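Succinylglutamate desuccinylase/aspartoacylase (PDB 3LWU) binds zinc and is probably a hydrolase acting on ester bonds. Local coordinates at residues K311-P316 with I355-D360; D209-F214 with F386-S391; V118-E123 with H172-N177; E232-P237 with V256-L261. All blocks are in the same frame, centred on the assembly; numbering follows the deposited sequence. Where two conformers were deposited one is given.

Contact 1 (K311-P316 with I355-D360). With SO4 (sulfate ion), chain D.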
loop_
_atom_site.group_PDB
_atom_site.type_symbol
_atom_site.label_atom_id
_atom_site.label_comp_id
_atom_site.label_asym_id
_atom_site.label_seq_id
_atom_site.Cartn_x
_atom_site.Cartn_y
_atom_site.Cartn_z
ATOM N N LYS A 311 -7.126 -25.913 -10.699
ATOM C CA LYS A 311 -6.583 -25.021 -11.741
ATOM C C LYS A 311 -6.928 -23.588 -11.499
ATOM O O LYS A 311 -8.040 -23.260 -11.077
ATOM C CB LYS A 311 -7.137 -25.402 -13.136
ATOM C CG LYS A 311 -6.657 -26.769 -13.693
ATOM C CD LYS A 311 -5.189 -26.698 -14.166
ATOM C CE LYS A 311 -4.912 -27.654 -15.327
ATOM N NZ LYS A 311 -4.723 -29.046 -14.815
ATOM N N LYS A 312 -5.980 -22.712 -11.816
ATOM C CA LYS A 312 -6.195 -21.285 -11.727
ATOM C C LYS A 312 -6.633 -20.733 -13.073
ATOM O O LYS A 312 -5.931 -20.857 -14.061
ATOM C CB LYS A 312 -4.915 -20.586 -11.353
ATOM C CG LYS A 312 -4.283 -21.001 -10.059
ATOM C CD LYS A 312 -3.056 -20.088 -9.702
ATOM C CE LYS A 312 -3.435 -18.608 -9.605
ATOM N NZ LYS A 312 -4.292 -18.335 -8.434
ATOM N N PHE A 313 -7.783 -20.092 -13.110
ATOM C CA PHE A 313 -8.228 -19.412 -14.329
ATOM C C PHE A 313 -7.890 -17.922 -14.242
ATOM O O PHE A 313 -8.409 -17.223 -13.354
ATOM C CB PHE A 313 -9.736 -19.618 -14.572
ATOM C CG PHE A 313 -10.212 -19.078 -15.907
ATOM C CD1 PHE A 313 -9.961 -19.758 -17.075
ATOM C CD2 PHE A 313 -10.892 -17.882 -15.990
ATOM C CE1 PHE A 313 -10.400 -19.255 -18.318
ATOM C CE2 PHE A 313 -11.332 -17.374 -17.233
ATOM C CZ PHE A 313 -11.074 -18.048 -18.382
ATOM N N HIS A 314 -7.044 -17.453 -15.163
ATOM C CA HIS A 314 -6.611 -16.043 -15.230
ATOM C C HIS A 314 -7.475 -15.273 -16.207
ATOM O O HIS A 314 -7.919 -15.820 -17.207
ATOM C CB HIS A 314 -5.147 -15.943 -15.664
ATOM C CG HIS A 314 -4.205 -16.649 -14.736
ATOM N ND1 HIS A 314 -3.793 -17.944 -14.947
ATOM C CD2 HIS A 314 -3.626 -16.255 -13.576
ATOM C CE1 HIS A 314 -2.974 -18.311 -13.977
ATOM N NE2 HIS A 314 -2.851 -17.309 -13.132
ATOM N N ALA A 315 -7.746 -14.008 -15.890
ATOM C CA ALA A 315 -8.509 -13.156 -16.769
ATOM C C ALA A 315 -7.899 -13.160 -18.166
ATOM O O ALA A 315 -6.740 -12.828 -18.329
ATOM C CB ALA A 315 -8.629 -11.682 -16.183
ATOM N N PRO A 316 -8.687 -13.506 -19.192
ATOM C CA PRO A 316 -8.127 -13.494 -20.553
ATOM C C PRO A 316 -8.012 -12.062 -21.089
ATOM O O PRO A 316 -7.288 -11.821 -22.025
ATOM C CB PRO A 316 -9.148 -14.320 -21.368
ATOM C CG PRO A 316 -10.457 -14.016 -20.639
ATOM C CD PRO A 316 -10.095 -13.929 -19.173
ATOM N N ILE A 355 -17.922 -15.558 -20.199
ATOM C CA ILE A 355 -16.759 -16.431 -20.313
ATOM C C ILE A 355 -17.131 -17.763 -19.671
ATOM O O ILE A 355 -17.563 -17.765 -18.512
ATOM C CB ILE A 355 -15.509 -15.884 -19.550
ATOM C CG1 ILE A 355 -15.066 -14.526 -20.081
ATOM C CG2 ILE A 355 -14.320 -16.887 -19.671
ATOM C CD1 ILE A 355 -14.633 -14.557 -21.535
ATOM N N SER A 356 -16.967 -18.883 -20.391
ATOM C CA SER A 356 -17.186 -20.212 -19.813
ATOM C C SER A 356 -15.945 -21.085 -19.948
ATOM O O SER A 356 -14.973 -20.675 -20.566
ATOM C CB SER A 356 -18.366 -20.903 -20.489
ATOM O OG SER A 356 -18.127 -21.041 -21.873
ATOM N N LEU A 357 -15.978 -22.285 -19.361
ATOM C CA LEU A 357 -14.840 -23.221 -19.404
ATOM C C LEU A 357 -15.190 -24.406 -20.276
ATOM O O LEU A 357 -16.366 -24.756 -20.397
ATOM C CB LEU A 357 -14.490 -23.727 -18.002
ATOM C CG LEU A 357 -14.032 -22.616 -17.067
ATOM C CD1 LEU A 357 -13.619 -23.143 -15.700
ATOM C CD2 LEU A 357 -12.881 -21.791 -17.708
ATOM N N PRO A 358 -14.173 -25.037 -20.886
ATOM C CA PRO A 358 -14.439 -26.184 -21.793
ATOM C C PRO A 358 -14.685 -27.554 -21.114
ATOM O O PRO A 358 -15.076 -28.496 -21.795
ATOM C CB PRO A 358 -13.180 -26.241 -22.677
ATOM C CG PRO A 358 -12.073 -25.647 -21.760
ATOM C CD PRO A 358 -12.786 -24.540 -20.980
HETATM N N MSE A 359 -14.457 -27.665 -19.808
HETATM C CA MSE A 359 -14.723 -28.907 -19.065
HETATM C C MSE A 359 -15.611 -28.622 -17.837
HETATM O O MSE A 359 -15.709 -27.465 -17.376
HETATM C CB MSE A 359 -13.395 -29.542 -18.634
HETATM C CG MSE A 359 -12.738 -28.919 -17.374
HETATM SE SE MSE A 359 -12.020 -27.129 -17.642
HETATM C CE MSE A 359 -10.516 -27.825 -18.751
ATOM N N ASP A 360 -16.247 -29.657 -17.311
ATOM C CA ASP A 360 -16.988 -29.523 -16.061
ATOM C C ASP A 360 -16.024 -29.241 -14.922
ATOM O O ASP A 360 -14.911 -29.750 -14.888
ATOM C CB ASP A 360 -17.776 -30.792 -15.708
ATOM C CG ASP A 360 -18.815 -31.141 -16.735
ATOM O OD1 ASP A 360 -19.178 -30.279 -17.574
ATOM O OD2 ASP A 360 -19.244 -32.312 -16.724
HETATM S S SO4 D . 0.417 -18.217 -11.243
HETATM O O1 SO4 D . 0.207 -19.235 -10.202
HETATM O O2 SO4 D . -0.769 -17.348 -11.323
HETATM O O3 SO4 D . 1.620 -17.428 -10.928
HETATM O O4 SO4 D . 0.614 -18.912 -12.518
#
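A chi1 of -173° points the F313 ring away from its backbone N and out from strand 310-314 toward segment 355-360, where L357 brings its CD2 branch over one face of the ring. L357 CD2 lies 4.0 Å from the centroid of the F313 ring, a CH-pi contact, and the two side chains run antiparallel alongside one another. At the far end of the ring, I355 CG2 approaches F313 CZ obliquely at 3.7 Å, while I355 CD1 touches P316 CG at 4.3 Å. The neighbouring H314 turns to the other side of the strand. Its NE2 donates to sulfate O2 (2.8 Å, 157°), with the oxygen in the ring plane, and K312 lays CD and CE alongside the same ion. H314 ND1 is hydrogen-bonded to the carbonyl O of F166 of the second subunit, so the doubly engaged imidazole is probably cationic. With an alanine here, that carbonyl and the sulfate oxygen would probably be left without their N-H donor. F313 also packs on L337 and L378 and edge-to-face on F166 of that subunit: an apolar join, at the subunit interface, between strand 310-314 and the end of strand 352-356 with its following loop, from different sheets.

Contact 2 (D209-F214 with F386-S391)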
loop_
_atom_site.group_PDB
_atom_site.type_symbol
_atom_site.label_atom_id
_atom_site.label_comp_id
_atom_site.label_asym_id
_atom_site.label_seq_id
_atom_site.Cartn_x
_atom_site.Cartn_y
_atom_site.Cartn_z
ATOM N N ASP A 209 -7.999 -40.726 4.301
ATOM C CA ASP A 209 -8.947 -41.285 5.285
ATOM C C ASP A 209 -9.463 -40.239 6.270
ATOM O O ASP A 209 -10.632 -40.243 6.698
ATOM C CB ASP A 209 -8.230 -42.389 6.088
ATOM C CG ASP A 209 -9.085 -42.978 7.194
ATOM O OD1 ASP A 209 -9.912 -43.855 6.868
ATOM O OD2 ASP A 209 -8.927 -42.585 8.378
ATOM N N ALA A 210 -8.566 -39.367 6.691
ATOM C CA ALA A 210 -8.941 -38.349 7.655
ATOM C C ALA A 210 -9.962 -37.326 7.112
ATOM O O ALA A 210 -10.678 -36.693 7.903
ATOM C CB ALA A 210 -7.700 -37.628 8.152
ATOM N N ALA A 211 -10.008 -37.129 5.791
ATOM C CA ALA A 211 -10.835 -36.073 5.218
ATOM C C ALA A 211 -12.311 -36.238 5.568
ATOM O O ALA A 211 -13.005 -35.245 5.754
ATOM C CB ALA A 211 -10.650 -35.957 3.689
ATOM N N ARG A 212 -12.783 -37.464 5.723
ATOM C CA ARG A 212 -14.210 -37.668 5.993
ATOM C C ARG A 212 -14.700 -37.218 7.400
ATOM O O ARG A 212 -15.928 -37.216 7.678
ATOM C CB ARG A 212 -14.620 -39.137 5.693
ATOM C CG ARG A 212 -13.998 -40.185 6.564
ATOM C CD ARG A 212 -14.592 -41.574 6.317
ATOM N NE ARG A 212 -14.220 -42.488 7.405
ATOM C CZ ARG A 212 -13.006 -43.026 7.551
ATOM N NH1 ARG A 212 -12.050 -42.774 6.658
ATOM N NH2 ARG A 212 -12.734 -43.827 8.586
ATOM N N PHE A 213 -13.771 -36.838 8.280
ATOM C CA PHE A 213 -14.134 -36.448 9.645
ATOM C C PHE A 213 -14.389 -34.965 9.781
ATOM O O PHE A 213 -15.201 -34.549 10.613
ATOM C CB PHE A 213 -13.074 -36.916 10.630
ATOM C CG PHE A 213 -13.009 -38.414 10.757
ATOM C CD1 PHE A 213 -13.879 -39.081 11.599
ATOM C CD2 PHE A 213 -12.132 -39.151 9.979
ATOM C CE1 PHE A 213 -13.865 -40.452 11.700
ATOM C CE2 PHE A 213 -12.099 -40.528 10.079
ATOM C CZ PHE A 213 -12.975 -41.178 10.943
ATOM N N PHE A 214 -13.711 -34.171 8.957
ATOM C CA PHE A 214 -13.927 -32.754 8.949
ATOM C C PHE A 214 -15.238 -32.460 8.256
ATOM O O PHE A 214 -15.788 -33.338 7.578
ATOM C CB PHE A 214 -12.762 -32.033 8.278
ATOM C CG PHE A 214 -11.451 -32.241 8.970
ATOM C CD1 PHE A 214 -11.153 -31.557 10.116
ATOM C CD2 PHE A 214 -10.521 -33.149 8.479
ATOM C CE1 PHE A 214 -9.929 -31.742 10.771
ATOM C CE2 PHE A 214 -9.303 -33.338 9.134
ATOM C CZ PHE A 214 -9.010 -32.625 10.261
ATOM N N PHE A 386 -14.362 -36.275 -7.742
ATOM C CA PHE A 386 -14.996 -37.549 -7.406
ATOM C C PHE A 386 -15.435 -37.581 -5.937
ATOM O O PHE A 386 -14.870 -36.868 -5.112
ATOM C CB PHE A 386 -14.020 -38.702 -7.677
ATOM C CG PHE A 386 -12.636 -38.478 -7.123
ATOM C CD1 PHE A 386 -12.346 -38.767 -5.798
ATOM C CD2 PHE A 386 -11.620 -37.994 -7.931
ATOM C CE1 PHE A 386 -11.062 -38.569 -5.288
ATOM C CE2 PHE A 386 -10.331 -37.808 -7.438
ATOM C CZ PHE A 386 -10.055 -38.083 -6.106
ATOM N N PRO A 387 -16.447 -38.405 -5.604
ATOM C CA PRO A 387 -16.804 -38.587 -4.192
ATOM C C PRO A 387 -15.666 -39.240 -3.408
ATOM O O PRO A 387 -15.026 -40.139 -3.914
ATOM C CB PRO A 387 -18.025 -39.523 -4.250
ATOM C CG PRO A 387 -18.535 -39.412 -5.672
ATOM C CD PRO A 387 -17.290 -39.236 -6.487
ATOM N N LEU A 388 -15.403 -38.745 -2.201
ATOM C CA LEU A 388 -14.379 -39.307 -1.316
ATOM C C LEU A 388 -14.858 -40.632 -0.797
ATOM O O LEU A 388 -14.071 -41.570 -0.617
ATOM C CB LEU A 388 -14.154 -38.425 -0.068
ATOM C CG LEU A 388 -13.206 -37.231 -0.093
ATOM C CD1 LEU A 388 -13.025 -36.689 1.341
ATOM C CD2 LEU A 388 -11.869 -37.605 -0.711
ATOM N N GLN A 389 -16.161 -40.683 -0.542
ATOM C CA GLN A 389 -16.764 -41.721 0.281
ATOM C C GLN A 389 -17.983 -42.323 -0.422
ATOM O O GLN A 389 -19.064 -42.425 0.180
ATOM C CB GLN A 389 -17.157 -41.096 1.637
ATOM C CG GLN A 389 -16.290 -41.522 2.810
ATOM C CD GLN A 389 -16.964 -42.580 3.634
ATOM O OE1 GLN A 389 -17.501 -42.288 4.704
ATOM N NE2 GLN A 389 -16.980 -43.817 3.128
ATOM N N PRO A 390 -17.799 -42.778 -1.679
ATOM C CA PRO A 390 -18.934 -43.074 -2.564
ATOM C C PRO A 390 -19.960 -43.955 -1.876
ATOM O O PRO A 390 -19.578 -44.964 -1.289
ATOM C CB PRO A 390 -18.289 -43.825 -3.739
ATOM C CG PRO A 390 -16.822 -43.549 -3.632
ATOM C CD PRO A 390 -16.560 -43.410 -2.174
ATOM N N SER A 391 -21.230 -43.547 -1.935
ATOM C CA SER A 391 -22.335 -44.247 -1.264
ATOM C C SER A 391 -23.673 -44.016 -1.982
ATOM O O SER A 391 -23.965 -42.884 -2.395
ATOM C CB SER A 391 -22.454 -43.774 0.191
ATOM O OG SER A 391 -23.297 -44.646 0.932
ATOM O OXT SER A 391 -24.482 -44.935 -2.147
#
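A211 and R212 meet L388 and Q389 in a small contact of side chains, without hydrogen bonds between the segments, that lays the C-terminal tail against the loop between strands 196-204 and 218-222. Its apolar half is one methyl against another: L388 CD1 presses on A211 CB at 3.4 Å, tighter than usual van der Waals contact. T219 of strand 218-222 touches both residues, and the backbones of F386 and L388 bond to those of G304 and R302, which sets the start of the tail against strands 218-222 and 303-306. The outer half is polar in composition but not in bonding. R212 and Q389 cross obliquely, with Q389 OE1 3.4 Å from the aliphatic R212 CD and Q389 CG 4.1 Å from R212 CB. The guanidinium and amide planes stand 70° apart. A chi1 of 65° followed by an extended run to NE keeps the R212 stem within touch of Q389 at both CB and CD. Its guanidinium lies with one face against F213 CE2, 3.6 Å from the plane. A salt bridge to D209 is modelled as well, but it is too short to be reliable, and D209 has two conformers. Across the contact, then, the arginine contributes its hydrocarbon stem rather than its charge, and the exposed Q389 meets it through van der Waals contact.

Contact 3 (V118-E123 with H172-N177)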
loop_
_atom_site.group_PDB
_atom_site.type_symbol
_atom_site.label_atom_id
_atom_site.label_comp_id
_atom_site.label_asym_id
_atom_site.label_seq_id
_atom_site.Cartn_x
_atom_site.Cartn_y
_atom_site.Cartn_z
ATOM N N VAL A 118 7.220 -11.345 0.103
ATOM C CA VAL A 118 7.251 -12.789 0.371
ATOM C C VAL A 118 6.039 -13.243 1.175
ATOM O O VAL A 118 5.696 -12.658 2.216
ATOM C CB VAL A 118 8.590 -13.249 0.963
ATOM C CG1 VAL A 118 8.603 -14.736 1.139
ATOM C CG2 VAL A 118 9.747 -12.825 0.014
ATOM N N ASN A 119 5.361 -14.256 0.625
ATOM C CA ASN A 119 4.180 -14.872 1.169
ATOM C C ASN A 119 4.518 -15.499 2.525
ATOM O O ASN A 119 5.441 -16.276 2.621
ATOM C CB ASN A 119 3.689 -15.937 0.178
ATOM C CG ASN A 119 2.300 -16.552 0.556
ATOM O OD1 ASN A 119 2.003 -16.807 1.737
ATOM N ND2 ASN A 119 1.452 -16.782 -0.469
ATOM N N TRP A 120 3.781 -15.137 3.572
ATOM C CA TRP A 120 4.096 -15.607 4.893
ATOM C C TRP A 120 4.011 -17.129 4.943
ATOM O O TRP A 120 4.754 -17.761 5.669
ATOM C CB TRP A 120 3.119 -15.060 5.913
ATOM C CG TRP A 120 3.057 -13.556 6.075
ATOM C CD1 TRP A 120 1.944 -12.767 5.912
ATOM C CD2 TRP A 120 4.115 -12.676 6.467
ATOM N NE1 TRP A 120 2.249 -11.451 6.191
ATOM C CE2 TRP A 120 3.573 -11.372 6.542
ATOM C CE3 TRP A 120 5.467 -12.860 6.776
ATOM C CZ2 TRP A 120 4.331 -10.274 6.887
ATOM C CZ3 TRP A 120 6.229 -11.737 7.124
ATOM C CH2 TRP A 120 5.647 -10.476 7.200
ATOM N N ASN A 121 3.089 -17.713 4.171
ATOM C CA ASN A 121 2.935 -19.160 4.140
ATOM C C ASN A 121 3.902 -19.898 3.232
ATOM O O ASN A 121 3.682 -21.098 2.957
ATOM C CB ASN A 121 1.505 -19.553 3.804
ATOM C CG ASN A 121 1.148 -20.947 4.305
ATOM O OD1 ASN A 121 1.638 -21.418 5.347
ATOM N ND2 ASN A 121 0.322 -21.632 3.543
ATOM N N ARG A 122 4.953 -19.224 2.764
ATOM C CA ARG A 122 5.997 -19.849 1.940
ATOM C C ARG A 122 7.346 -19.735 2.655
ATOM O O ARG A 122 8.372 -19.911 2.057
ATOM C CB ARG A 122 6.133 -19.150 0.570
ATOM C CG ARG A 122 4.906 -19.192 -0.378
ATOM C CD ARG A 122 4.832 -20.395 -1.355
ATOM N NE ARG A 122 3.972 -21.431 -0.767
ATOM C CZ ARG A 122 2.634 -21.486 -0.864
ATOM N NH1 ARG A 122 1.943 -20.602 -1.581
ATOM N NH2 ARG A 122 1.981 -22.460 -0.245
ATOM N N GLU A 123 7.327 -19.457 3.945
ATOM C CA GLU A 123 8.497 -19.118 4.707
ATOM C C GLU A 123 8.938 -20.237 5.654
ATOM O O GLU A 123 9.865 -20.047 6.415
ATOM C CB GLU A 123 8.190 -17.857 5.548
ATOM C CG GLU A 123 8.089 -16.526 4.756
ATOM C CD GLU A 123 9.461 -16.000 4.291
ATOM O OE1 GLU A 123 10.116 -16.650 3.474
ATOM O OE2 GLU A 123 9.909 -14.925 4.710
ATOM N N HIS A 172 10.812 -15.519 7.939
ATOM C CA HIS A 172 11.419 -16.790 8.373
ATOM C C HIS A 172 11.412 -16.909 9.916
ATOM O O HIS A 172 11.222 -18.002 10.480
ATOM C CB HIS A 172 12.861 -16.955 7.833
ATOM C CG HIS A 172 12.954 -17.377 6.392
ATOM N ND1 HIS A 172 13.981 -16.963 5.559
ATOM C CD2 HIS A 172 12.198 -18.229 5.656
ATOM C CE1 HIS A 172 13.819 -17.506 4.361
ATOM N NE2 HIS A 172 12.748 -18.281 4.396
ATOM N N ARG A 173 11.652 -15.812 10.616
ATOM C CA ARG A 173 11.613 -15.888 12.081
ATOM C C ARG A 173 10.219 -16.231 12.608
ATOM O O ARG A 173 10.086 -17.072 13.492
ATOM C CB ARG A 173 12.077 -14.589 12.724
ATOM C CG ARG A 173 11.947 -14.569 14.239
ATOM C CD ARG A 173 12.572 -13.255 14.754
ATOM N NE ARG A 173 14.027 -13.311 14.667
ATOM C CZ ARG A 173 14.809 -13.965 15.516
ATOM N NH1 ARG A 173 14.330 -14.626 16.561
ATOM N NH2 ARG A 173 16.089 -13.936 15.329
ATOM N N LEU A 174 9.207 -15.566 12.082
ATOM C CA LEU A 174 7.828 -15.924 12.386
ATOM C C LEU A 174 7.588 -17.438 12.134
ATOM O O LEU A 174 7.153 -18.168 13.031
ATOM C CB LEU A 174 6.860 -15.084 11.546
ATOM C CG LEU A 174 5.387 -15.558 11.593
ATOM C CD1 LEU A 174 4.784 -15.358 12.965
ATOM C CD2 LEU A 174 4.599 -14.869 10.531
ATOM N N ALA A 175 7.923 -17.887 10.926
ATOM C CA ALA A 175 7.579 -19.230 10.468
ATOM C C ALA A 175 8.274 -20.264 11.345
ATOM O O ALA A 175 7.626 -21.199 11.820
ATOM C CB ALA A 175 7.916 -19.389 9.005
ATOM N N VAL A 176 9.563 -20.051 11.619
ATOM C CA VAL A 176 10.337 -20.933 12.450
ATOM C C VAL A 176 9.766 -21.071 13.879
ATOM O O VAL A 176 9.700 -22.186 14.409
ATOM C CB VAL A 176 11.827 -20.498 12.472
ATOM C CG1 VAL A 176 12.571 -21.142 13.605
ATOM C CG2 VAL A 176 12.464 -20.855 11.162
ATOM N N ASN A 177 9.357 -19.957 14.497
ATOM C CA ASN A 177 8.807 -19.997 15.848
ATOM C C ASN A 177 7.513 -20.820 15.880
ATOM O O ASN A 177 7.264 -21.591 16.805
ATOM C CB ASN A 177 8.503 -18.571 16.342
ATOM C CG ASN A 177 9.680 -17.914 16.998
ATOM O OD1 ASN A 177 10.254 -16.945 16.476
ATOM N ND2 ASN A 177 10.021 -18.385 18.158
#
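E123 and H172 cross at about a right angle, the carboxylate carbon of the glutamate standing over one face of the imidazole and the two planes 33° apart. The glutamate chain bends at CG (chi2 -74°), which folds the carboxylate back over the first turn of helix 170-182. E123 OE1 comes within 3.2 Å of H172 NE2, yet the angle is too poor for a hydrogen bond, since the oxygen approaches the ring from above. S169 OG ties the pair together instead, hydrogen-bonded to H172 N and weakly to E123 OE2. Beside the ring, the backbone O of E123 sits 3.1 Å from H172 CD2 and 3.3 Å from A175 CB. With an alanine in place of H172 the ring under the carboxylate is gone, and E123, its bond to S169 being weak, would probably be freer to turn. The loop that presents E123 contains an Asx turn, in which N119 OD1 accepts from N121 N (2.8 Å, 142°), and the same oxygen is hydrogen-bonded to NE2 of the zinc ligand H63, making N119 a second-shell residue of the metal site. Further along the helix, L174 CD2 approaches W120 CE3 obliquely at 4.3 Å, and the W120 side chain lies about 5 Å from that of H63.

Contact 4 (E232-P237 with V256-L261)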
loop_
_atom_site.group_PDB
_atom_site.type_symbol
_atom_site.label_atom_id
_atom_site.label_comp_id
_atom_site.label_asym_id
_atom_site.label_seq_id
_atom_site.Cartn_x
_atom_site.Cartn_y
_atom_site.Cartn_z
ATOM N N GLU A 232 3.209 -28.933 4.780
ATOM C CA GLU A 232 4.367 -29.636 4.175
ATOM C C GLU A 232 5.611 -29.651 5.058
ATOM O O GLU A 232 6.301 -30.672 5.150
ATOM C CB GLU A 232 4.745 -28.969 2.853
ATOM C CG GLU A 232 3.593 -28.930 1.843
ATOM C CD GLU A 232 3.578 -27.708 0.890
ATOM O OE1 GLU A 232 4.394 -26.758 1.026
ATOM O OE2 GLU A 232 2.706 -27.732 -0.000
ATOM N N ALA A 233 5.903 -28.529 5.710
ATOM C CA ALA A 233 7.043 -28.457 6.642
ATOM C C ALA A 233 6.916 -29.482 7.791
ATOM O O ALA A 233 7.899 -30.016 8.289
ATOM C CB ALA A 233 7.176 -27.055 7.195
ATOM N N THR A 234 5.678 -29.726 8.177
ATOM C CA THR A 234 5.298 -30.603 9.262
ATOM C C THR A 234 5.306 -32.079 8.855
ATOM O O THR A 234 5.873 -32.885 9.578
ATOM C CB THR A 234 3.898 -30.197 9.760
ATOM O OG1 THR A 234 4.033 -29.013 10.535
ATOM C CG2 THR A 234 3.310 -31.204 10.602
ATOM N N PHE A 235 4.686 -32.417 7.714
ATOM C CA PHE A 235 4.543 -33.830 7.297
ATOM C C PHE A 235 5.653 -34.390 6.430
ATOM O O PHE A 235 5.909 -35.582 6.485
ATOM C CB PHE A 235 3.164 -34.145 6.654
ATOM C CG PHE A 235 2.868 -33.470 5.276
ATOM C CD1 PHE A 235 3.429 -33.963 4.076
ATOM C CD2 PHE A 235 1.903 -32.451 5.173
ATOM C CE1 PHE A 235 3.097 -33.395 2.820
ATOM C CE2 PHE A 235 1.554 -31.855 3.910
ATOM C CZ PHE A 235 2.157 -32.332 2.739
ATOM N N CYS A 236 6.304 -33.555 5.618
ATOM C CA CYS A 236 7.293 -34.078 4.669
ATOM C C CYS A 236 8.393 -34.888 5.321
ATOM O O CYS A 236 8.674 -35.995 4.873
ATOM C CB CYS A 236 7.905 -32.976 3.811
ATOM S SG CYS A 236 6.809 -32.466 2.432
ATOM N N PRO A 237 9.026 -34.353 6.378
ATOM C CA PRO A 237 10.112 -35.144 6.971
ATOM C C PRO A 237 9.631 -36.479 7.460
ATOM O O PRO A 237 10.370 -37.487 7.326
ATOM C CB PRO A 237 10.570 -34.287 8.155
ATOM C CG PRO A 237 10.051 -32.915 7.865
ATOM C CD PRO A 237 8.764 -33.138 7.152
ATOM N N VAL A 256 2.861 -38.635 11.824
ATOM C CA VAL A 256 2.289 -37.307 11.987
ATOM C C VAL A 256 1.229 -37.098 10.916
ATOM O O VAL A 256 1.322 -37.658 9.814
ATOM C CB VAL A 256 3.409 -36.231 11.978
ATOM C CG1 VAL A 256 2.866 -34.851 11.831
ATOM C CG2 VAL A 256 4.234 -36.336 13.287
ATOM N N SER A 257 0.199 -36.351 11.291
ATOM C CA SER A 257 -0.842 -35.894 10.385
ATOM C C SER A 257 -0.808 -34.375 10.342
ATOM O O SER A 257 -0.743 -33.749 11.390
ATOM C CB SER A 257 -2.223 -36.359 10.895
ATOM O OG SER A 257 -2.375 -37.759 10.690
ATOM N N ALA A 258 -0.886 -33.780 9.148
ATOM C CA ALA A 258 -1.010 -32.307 9.010
ATOM C C ALA A 258 -2.030 -31.960 7.935
ATOM O O ALA A 258 -2.092 -32.625 6.893
ATOM C CB ALA A 258 0.320 -31.683 8.703
ATOM N N PHE A 259 -2.861 -30.959 8.213
ATOM C CA PHE A 259 -3.923 -30.506 7.298
ATOM C C PHE A 259 -3.991 -28.990 7.288
ATOM O O PHE A 259 -3.795 -28.360 8.327
ATOM C CB PHE A 259 -5.304 -30.994 7.765
ATOM C CG PHE A 259 -5.346 -32.427 8.128
ATOM C CD1 PHE A 259 -5.627 -33.398 7.168
ATOM C CD2 PHE A 259 -5.118 -32.826 9.419
ATOM C CE1 PHE A 259 -5.640 -34.709 7.493
ATOM C CE2 PHE A 259 -5.128 -34.141 9.739
ATOM C CZ PHE A 259 -5.398 -35.087 8.787
ATOM N N THR A 260 -4.281 -28.405 6.118
ATOM C CA THR A 260 -4.607 -26.966 6.005
ATOM C C THR A 260 -6.107 -26.895 5.705
ATOM O O THR A 260 -6.587 -27.427 4.682
ATOM C CB THR A 260 -3.795 -26.280 4.904
ATOM O OG1 THR A 260 -2.389 -26.398 5.192
ATOM C CG2 THR A 260 -4.151 -24.788 4.670
ATOM N N LEU A 261 -6.849 -26.275 6.619
ATOM C CA LEU A 261 -8.275 -26.064 6.437
ATOM C C LEU A 261 -8.518 -24.674 5.840
ATOM O O LEU A 261 -7.912 -23.709 6.259
ATOM C CB LEU A 261 -9.003 -26.171 7.769
ATOM C CG LEU A 261 -9.224 -27.584 8.314
ATOM C CD1 LEU A 261 -7.913 -28.297 8.496
ATOM C CD2 LEU A 261 -10.033 -27.500 9.622
#
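F235 and A258 bring helix 230-247 close to strand 257-263, their CA atoms 6.0 Å apart, just before a kink where P237 has no N-H to bond to the preceding turn. The A258 methyl is met by two side chains of the helix. T234 CG2 lies 3.6 Å from A258 CB, and F235 CD2 lies 3.9 Å from the same carbon, which sits at the edge of the phenyl ring and in its plane. T234 has its methyl anti to the backbone N, which sends CG2 to the strand and leaves OG1 to bond to the carbonyl O of M230 one turn earlier, so this buried hydroxyl is satisfied within its own helix. The same methyl reaches V256 CG1 at 3.9 Å, the two side chains crossing at about a right angle. This is a helix packed on a beta-sheet within the alpha/beta catalytic domain: strand 257-263 runs between 187-194, parallel to it, and 196-204, antiparallel. On its opposite face F259 makes edge-to-face contacts with F214 and Y284. With chi1 67° the F235 ring folds back along its helix, E232 CA 3.6 Å above one face toward the rim, which leaves its CD2 edge directed at the A258 methyl. T234 also rests on V188 of strand 187-194, the strand that supplies the zinc ligand H192; the T234 and H192 side chains are about 11 Å apart.

Along the chain, contact 3 closes first, then contact 4, then contact 1, while contact 2 joins the loop at 209-214 to the C-terminus and encloses both 4 and 1. Contacts 3 and 4 lie within the catalytic domain, their centres about 15 Å apart, and both reach strand 187-194, which carries the zinc ligand H192. Contacts 2 and 4 have centres about 19 Å apart and touch: F259, on the face of strand 257-263 turned from helix 230-247, packs on A210 and F214. Contact 1 stands about 27 to 31 Å from the centres of the others, at the interface with the second subunit. The long loop closed by contact 2 thus brings the tail, after the beta-rich region, back to the catalytic domain.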